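Local coordinates for protein 6-aminohexanoate-cyclic-dimer hydrolase (Arthrobacter sp., PDB 3A2Q) that hydrolyses the cyclic dimer of 6-aminohexanoate, a by-product of nylon-6 manufacture, to the linear dimer, at residues Phe271-Ala284 against Leu383-Glu395. The protein carries 1 engineered substitution. Residues are numbered along the deposited sequence; the frame is centred on the assembly and turned at random.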
loop_
_atom_site.group_PDB
_atom_site.type_symbol
_atom_site.label_atom_id
_atom_site.label_comp_id
_atom_site.label_asym_id
_atom_site.label_seq_id
_atom_site.Cartn_x
_atom_site.Cartn_y
_atom_site.Cartn_z
ATOM N N PHE A 271 3.308 -8.442 -22.485
ATOM C CA PHE A 271 1.874 -8.170 -22.486
ATOM C C PHE A 271 1.700 -6.709 -22.877
ATOM O O PHE A 271 2.613 -5.909 -22.702
ATOM C CB PHE A 271 1.213 -8.478 -21.127
ATOM C CG PHE A 271 1.710 -7.636 -19.987
ATOM C CD1 PHE A 271 1.372 -6.288 -19.894
ATOM C CD2 PHE A 271 2.525 -8.194 -19.007
ATOM C CE1 PHE A 271 1.844 -5.506 -18.843
ATOM C CE2 PHE A 271 3.002 -7.426 -17.954
ATOM C CZ PHE A 271 2.661 -6.076 -17.871
ATOM N N ALA A 272 0.540 -6.365 -23.427
ATOM C CA ALA A 272 0.301 -4.995 -23.858
ATOM C C ALA A 272 -0.265 -4.128 -22.745
ATOM O O ALA A 272 -1.223 -4.505 -22.068
ATOM C CB ALA A 272 -0.644 -4.983 -25.061
ATOM N N LEU A 273 0.335 -2.962 -22.550
ATOM C CA LEU A 273 -0.152 -2.055 -21.529
ATOM C C LEU A 273 -1.542 -1.584 -21.960
ATOM O O LEU A 273 -1.739 -1.176 -23.109
ATOM C CB LEU A 273 0.784 -0.848 -21.396
ATOM C CG LEU A 273 0.307 0.276 -20.469
ATOM C CD1 LEU A 273 0.209 -0.245 -19.040
ATOM C CD2 LEU A 273 1.279 1.444 -20.547
ATOM N N ASP A 274 -2.502 -1.662 -21.044
ATOM C CA ASP A 274 -3.863 -1.218 -21.323
ATOM C C ASP A 274 -3.835 0.237 -21.799
ATOM O O ASP A 274 -3.275 1.100 -21.130
ATOM C CB ASP A 274 -4.719 -1.311 -20.063
ATOM C CG ASP A 274 -6.119 -0.769 -20.273
ATOM O OD1 ASP A 274 -6.937 -1.464 -20.904
ATOM O OD2 ASP A 274 -6.398 0.359 -19.821
ATOM N N PRO A 275 -4.458 0.525 -22.953
ATOM C CA PRO A 275 -4.504 1.879 -23.523
ATOM C C PRO A 275 -5.013 2.970 -22.585
ATOM O O PRO A 275 -4.505 4.096 -22.604
ATOM C CB PRO A 275 -5.410 1.718 -24.747
ATOM C CG PRO A 275 -5.235 0.266 -25.120
ATOM C CD PRO A 275 -5.213 -0.426 -23.790
ATOM N N GLU A 276 -6.020 2.652 -21.777
ATOM C CA GLU A 276 -6.574 3.645 -20.864
ATOM C C GLU A 276 -5.606 3.941 -19.732
ATOM O O GLU A 276 -5.519 5.074 -19.278
ATOM C CB GLU A 276 -7.931 3.187 -20.317
ATOM C CG GLU A 276 -8.938 2.880 -21.433
ATOM C CD GLU A 276 -10.377 2.829 -20.960
ATOM O OE1 GLU A 276 -10.617 2.489 -19.784
ATOM O OE2 GLU A 276 -11.274 3.117 -21.783
ATOM N N CYS A 277 -4.881 2.923 -19.274
ATOM C CA CYS A 277 -3.890 3.133 -18.225
ATOM C C CYS A 277 -2.774 4.013 -18.793
ATOM O O CYS A 277 -2.313 4.948 -18.142
ATOM C CB CYS A 277 -3.300 1.798 -17.764
ATOM S SG CYS A 277 -4.446 0.822 -16.787
ATOM N N ALA A 278 -2.353 3.709 -20.017
ATOM C CA ALA A 278 -1.294 4.472 -20.662
ATOM C C ALA A 278 -1.709 5.924 -20.886
ATOM O O ALA A 278 -0.915 6.840 -20.677
ATOM C CB ALA A 278 -0.916 3.829 -21.988
ATOM N N ALA A 279 -2.958 6.132 -21.294
ATOM C CA ALA A 279 -3.454 7.479 -21.562
ATOM C C ALA A 279 -3.509 8.352 -20.308
ATOM O O ALA A 279 -3.325 9.563 -20.386
ATOM C CB ALA A 279 -4.833 7.407 -22.218
ATOM N N ALA A 280 -3.771 7.738 -19.157
ATOM C CA ALA A 280 -3.840 8.472 -17.897
ATOM C C ALA A 280 -2.456 9.001 -17.565
ATOM O O ALA A 280 -2.296 10.151 -17.164
ATOM C CB ALA A 280 -4.334 7.556 -16.774
ATOM N N ALA A 281 -1.450 8.150 -17.732
ATOM C CA ALA A 281 -0.073 8.548 -17.456
ATOM C C ALA A 281 0.351 9.628 -18.454
ATOM O O ALA A 281 1.001 10.610 -18.089
ATOM C CB ALA A 281 0.847 7.342 -17.562
ATOM N N ARG A 282 -0.025 9.444 -19.714
ATOM C CA ARG A 282 0.315 10.414 -20.751
ATOM C C ARG A 282 -0.294 11.773 -20.394
ATOM O O ARG A 282 0.368 12.808 -20.490
ATOM C CB ARG A 282 -0.199 9.921 -22.111
ATOM C CG ARG A 282 0.075 10.854 -23.287
ATOM C CD ARG A 282 1.556 11.159 -23.446
ATOM N NE ARG A 282 2.343 9.969 -23.758
ATOM C CZ ARG A 282 3.658 9.978 -23.948
ATOM N NH1 ARG A 282 4.336 11.116 -23.857
ATOM N NH2 ARG A 282 4.298 8.851 -24.225
ATOM N N GLY A 283 -1.552 11.753 -19.965
ATOM C CA GLY A 283 -2.237 12.977 -19.586
ATOM C C GLY A 283 -1.546 13.701 -18.446
ATOM O O GLY A 283 -1.478 14.929 -18.439
ATOM N N ALA A 284 -1.041 12.944 -17.475
ATOM C CA ALA A 284 -0.346 13.529 -16.334
ATOM C C ALA A 284 0.976 14.130 -16.801
ATOM O O ALA A 284 1.397 15.175 -16.313
ATOM C CB ALA A 284 -0.094 12.464 -15.266
ATOM N N LEU A 383 12.409 12.267 -12.129
ATOM C CA LEU A 383 11.167 11.519 -11.925
ATOM C C LEU A 383 10.754 10.661 -13.105
ATOM O O LEU A 383 11.022 10.994 -14.264
ATOM C CB LEU A 383 10.013 12.484 -11.654
ATOM C CG LEU A 383 10.033 13.454 -10.472
ATOM C CD1 LEU A 383 8.883 14.443 -10.619
ATOM C CD2 LEU A 383 9.907 12.692 -9.178
ATOM N N LEU A 384 10.074 9.561 -12.792
ATOM C CA LEU A 384 9.544 8.662 -13.807
ATOM C C LEU A 384 8.036 8.694 -13.596
ATOM O O LEU A 384 7.568 8.605 -12.461
ATOM C CB LEU A 384 10.046 7.224 -13.606
ATOM C CG LEU A 384 9.438 6.204 -14.581
ATOM C CD1 LEU A 384 10.000 6.435 -15.978
ATOM C CD2 LEU A 384 9.747 4.780 -14.129
ATOM N N ILE A 385 7.290 8.863 -14.682
ATOM C CA ILE A 385 5.835 8.875 -14.639
ATOM C C ILE A 385 5.388 7.641 -15.415
ATOM O O ILE A 385 5.824 7.421 -16.546
ATOM C CB ILE A 385 5.230 10.113 -15.356
ATOM C CG1 ILE A 385 5.935 11.391 -14.908
ATOM C CG2 ILE A 385 3.736 10.204 -15.057
ATOM C CD1 ILE A 385 5.863 11.649 -13.431
ATOM N N LEU A 386 4.533 6.827 -14.806
ATOM C CA LEU A 386 4.034 5.637 -15.474
ATOM C C LEU A 386 2.742 5.199 -14.799
ATOM O O LEU A 386 2.464 5.593 -13.668
ATOM C CB LEU A 386 5.065 4.505 -15.405
ATOM C CG LEU A 386 5.331 3.833 -14.050
ATOM C CD1 LEU A 386 6.206 2.608 -14.271
ATOM C CD2 LEU A 386 6.000 4.802 -13.087
ATOM N N PRO A 387 1.916 4.400 -15.500
ATOM C CA PRO A 387 0.659 3.945 -14.892
ATOM C C PRO A 387 0.979 3.134 -13.641
ATOM O O PRO A 387 2.022 2.491 -13.581
ATOM C CB PRO A 387 0.035 3.075 -15.988
ATOM C CG PRO A 387 0.626 3.624 -17.256
ATOM C CD PRO A 387 2.053 3.918 -16.883
ATOM N N THR A 388 0.104 3.162 -12.640
ATOM C CA THR A 388 0.366 2.381 -11.438
ATOM C C THR A 388 0.131 0.907 -11.771
ATOM O O THR A 388 0.949 0.055 -11.427
ATOM C CB THR A 388 -0.542 2.805 -10.273
ATOM O OG1 THR A 388 -0.369 4.201 -10.023
ATOM C CG2 THR A 388 -0.174 2.034 -9.001
ATOM N N VAL A 389 -0.984 0.611 -12.438
ATOM C CA VAL A 389 -1.288 -0.766 -12.839
ATOM C C VAL A 389 -1.325 -0.831 -14.365
ATOM O O VAL A 389 -1.443 0.202 -15.030
ATOM C CB VAL A 389 -2.622 -1.268 -12.238
ATOM C CG1 VAL A 389 -2.545 -1.224 -10.722
ATOM C CG2 VAL A 389 -3.787 -0.431 -12.745
ATOM N N THR A 390 -1.232 -2.034 -14.927
ATOM C CA THR A 390 -1.185 -2.172 -16.383
ATOM C C THR A 390 -2.418 -2.744 -17.068
ATOM O O THR A 390 -2.411 -2.941 -18.287
ATOM C CB THR A 390 0.008 -3.040 -16.803
ATOM O OG1 THR A 390 -0.290 -4.420 -16.541
ATOM C CG2 THR A 390 1.251 -2.648 -16.017
ATOM N N ARG A 391 -3.468 -2.999 -16.296
ATOM C CA ARG A 391 -4.701 -3.567 -16.830
ATOM C C ARG A 391 -5.937 -2.984 -16.171
ATOM O O ARG A 391 -5.853 -2.285 -15.161
ATOM C CB ARG A 391 -4.714 -5.074 -16.592
ATOM C CG ARG A 391 -4.564 -5.432 -15.117
ATOM C CD ARG A 391 -4.994 -6.861 -14.826
ATOM N NE ARG A 391 -6.421 -7.053 -15.075
ATOM C CZ ARG A 391 -7.028 -8.235 -15.036
ATOM N NH1 ARG A 391 -6.332 -9.330 -14.756
ATOM N NH2 ARG A 391 -8.330 -8.322 -15.279
ATOM N N GLN A 392 -7.093 -3.297 -16.747
ATOM C CA GLN A 392 -8.369 -2.860 -16.206
ATOM C C GLN A 392 -8.538 -3.635 -14.901
ATOM O O GLN A 392 -7.921 -4.681 -14.717
ATOM C CB GLN A 392 -9.498 -3.214 -17.178
ATOM C CG GLN A 392 -9.459 -2.449 -18.505
ATOM C CD GLN A 392 -9.956 -1.017 -18.367
ATOM O OE1 GLN A 392 -11.009 -0.772 -17.779
ATOM N NE2 GLN A 392 -9.209 -0.069 -18.921
ATOM N N THR A 393 -9.368 -3.132 -13.997
ATOM C CA THR A 393 -9.566 -3.801 -12.716
ATOM C C THR A 393 -10.326 -5.120 -12.863
ATOM O O THR A 393 -11.380 -5.179 -13.493
ATOM C CB THR A 393 -10.287 -2.859 -11.742
ATOM O OG1 THR A 393 -9.443 -1.727 -11.495
ATOM C CG2 THR A 393 -10.598 -3.560 -10.422
ATOM N N PRO A 394 -9.776 -6.205 -12.297
ATOM C CA PRO A 394 -10.406 -7.527 -12.366
ATOM C C PRO A 394 -11.705 -7.643 -11.573
ATOM O O PRO A 394 -11.939 -6.901 -10.620
ATOM C CB PRO A 394 -9.322 -8.462 -11.824
ATOM C CG PRO A 394 -8.509 -7.575 -10.923
ATOM C CD PRO A 394 -8.431 -6.290 -11.700
ATOM N N GLU A 395 -12.556 -8.580 -11.978
ATOM C CA GLU A 395 -13.809 -8.805 -11.270
ATOM C C GLU A 395 -13.493 -9.680 -10.059
ATOM O O GLU A 395 -12.506 -10.421 -10.067
ATOM C CB GLU A 395 -14.820 -9.537 -12.169
ATOM C CG GLU A 395 -15.227 -8.772 -13.414
ATOM C CD GLU A 395 -16.271 -9.508 -14.241
ATOM O OE1 GLU A 395 -16.053 -10.695 -14.562
ATOM O OE2 GLU A 395 -17.308 -8.899 -14.576
HETATM O O HOH W 1 -3.894 -5.103 -20.427
HETATM O O HOH W 2 -13.110 0.399 -19.626
#
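D274 meets T390, R391 and Q392 with both backbone and side chain. Its N donates to T390 O at 3.0 Å with an N-H...O angle of 164°, tying the residue before helix 275-290 to the turn after strand 383-387. Followed outward, the D274 side chain has CB close to T390 O and R391 CA; CG, set anti to the backbone N, then carries the carboxylate to Q392. OD1 lies beside Q392 CG and takes only a weak bond from Q392 NE2. OD2 is the N-cap acceptor: C277 N reaches it at 3.0 Å from its anti side, while Q392 NE2, also at 3.0 Å, comes from the opposite face of the carboxylate, 37° out of its plane. Bonds from two faces should restrict rotation of the carboxylate. Q392, its chain bent at chi2, also gives NE2 to E276 OE1 at 3.0 Å; E276 OE2 bonds S444 OG.

The fold here is the amidase α/β core: residues 275-284 of the helix run roughly antiparallel to strand 383-387 (151°), packing on one face of the mixed sheet, the two axes coming within 6.9 Å. P387 packs under the helix: its CG lies 3.3 Å from the carbonyl O of C277, while its CB meets C277 CB and its CD lies 3.7 Å from A281 CB; L273 CD2 approaches the same ring.

At the loop end, L273 CD1 rests on T390 CA and CB. F271 crosses T390 at about a right angle, its CE1 3.3 Å from T390 OG1, a hydroxyl hydrogen-bonded to Q420 O of helix 416-422.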